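PDB 1YCY: Sm domain-containing protein from Pyrococcus furiosus, which is of uncharacterised function but probably binds RNA as an Sm-like protein. Local coordinates for residues Gly31-Glu34 / Val40-Leu43. Residues are numbered along the deposited sequence; the frame is centred on the assembly and turned at random.
Sequences GTLE and VILL
The beta hairpin formed by strands 30-36 and 40-48 lies at the heart of this Sm domain, and across it L33 CA and L43 CA come to 4.9 Å. The segments run roughly antiparallel but strongly splayed, at 125° between their N-to-C directions. An inverse gamma turn is centred on L33, in which E34 N gives a weak bond back to T32 O, consistent with a local bend of the strand here. T32 O also takes a CA-H...O contact from L43 CA at 3.4 Å.

L33 and L43 put their side chains on one face of the sheet. With CG anti to the backbone N (chi1 174°), L33 reaches across with CD1, which lies 4.2 Å from I41 CB and 4.3 Å from L43 CD1; the L33 side chain lies roughly perpendicular to that of I41. L11 and W14 of helix 6-14 cover L33, while I41 and L43 rest on I59 of strand 51-60. E34 and L42 extend side by side in one direction. The extended glutamate chain follows the leucine, bringing OE2 to 3.5 Å from L42 CD2, and V10 of a second subunit packs on L42. A strongly bent antiparallel sheet with the N-terminal helix against the face that carries L33 is characteristic of the Sm fold.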
loop_
_atom_site.group_PDB
_atom_site.type_symbol
_atom_site.label_atom_id
_atom_site.label_comp_id
_atom_site.label_asym_id
_atom_site.label_seq_id
_atom_site.Cartn_x
_atom_site.Cartn_y
_atom_site.Cartn_z
ATOM N N GLY A 31 24.108 14.796 -8.799
ATOM C CA GLY A 31 25.071 15.894 -8.562
ATOM C C GLY A 31 26.515 15.414 -8.423
ATOM O O GLY A 31 26.791 14.232 -8.477
ATOM N N THR A 32 27.441 16.328 -8.217
ATOM C CA THR A 32 28.857 15.972 -8.238
ATOM C C THR A 32 29.294 15.300 -6.944
ATOM O O THR A 32 29.084 15.846 -5.871
ATOM C CB THR A 32 29.740 17.243 -8.455
ATOM O OG1 THR A 32 29.349 17.900 -9.669
ATOM C CG2 THR A 32 31.236 16.879 -8.499
ATOM N N LEU A 33 29.928 14.136 -7.030
ATOM C CA LEU A 33 30.444 13.512 -5.810
ATOM C C LEU A 33 31.594 14.351 -5.234
ATOM O O LEU A 33 32.776 14.103 -5.513
ATOM C CB LEU A 33 30.898 12.058 -6.046
ATOM C CG LEU A 33 31.574 11.396 -4.826
ATOM C CD1 LEU A 33 30.649 11.458 -3.639
ATOM C CD2 LEU A 33 32.014 9.962 -5.082
ATOM N N GLU A 34 31.242 15.333 -4.411
ATOM C CA GLU A 34 32.254 16.157 -3.732
ATOM C C GLU A 34 33.136 15.360 -2.776
ATOM O O GLU A 34 34.356 15.449 -2.866
ATOM C CB GLU A 34 31.615 17.320 -2.991
ATOM C CG GLU A 34 32.587 18.059 -2.084
ATOM C CD GLU A 34 32.065 19.406 -1.630
ATOM O OE1 GLU A 34 31.222 20.005 -2.349
ATOM O OE2 GLU A 34 32.511 19.868 -0.553
ATOM N N VAL A 40 28.801 8.248 5.096
ATOM C CA VAL A 40 28.044 9.173 4.223
ATOM C C VAL A 40 28.720 9.580 2.916
ATOM O O VAL A 40 29.907 9.301 2.698
ATOM C CB VAL A 40 27.652 10.496 4.968
ATOM C CG1 VAL A 40 26.749 10.204 6.163
ATOM C CG2 VAL A 40 28.882 11.269 5.414
ATOM N N ILE A 41 27.929 10.239 2.051
ATOM C CA ILE A 41 28.464 10.935 0.885
ATOM C C ILE A 41 27.942 12.355 0.733
ATOM O O ILE A 41 26.757 12.652 0.965
ATOM C CB ILE A 41 28.265 10.178 -0.464
ATOM C CG1 ILE A 41 26.834 10.276 -0.976
ATOM C CG2 ILE A 41 28.734 8.724 -0.340
ATOM C CD1 ILE A 41 26.701 9.771 -2.402
ATOM N N LEU A 42 28.858 13.223 0.317
ATOM C CA LEU A 42 28.584 14.621 0.173
ATOM C C LEU A 42 28.470 14.901 -1.293
ATOM O O LEU A 42 29.394 14.634 -2.041
ATOM C CB LEU A 42 29.725 15.434 0.785
ATOM C CG LEU A 42 29.709 16.963 0.574
ATOM C CD1 LEU A 42 28.323 17.604 0.807
ATOM C CD2 LEU A 42 30.775 17.590 1.470
ATOM N N LEU A 43 27.323 15.416 -1.699
ATOM C CA LEU A 43 27.119 15.884 -3.056
ATOM C C LEU A 43 27.157 17.404 -3.108
ATOM O O LEU A 43 26.736 18.081 -2.168
ATOM C CB LEU A 43 25.775 15.398 -3.614
ATOM C CG LEU A 43 25.779 14.128 -4.463
ATOM C CD1 LEU A 43 26.611 13.031 -3.776
ATOM C CD2 LEU A 43 24.312 13.691 -4.767
#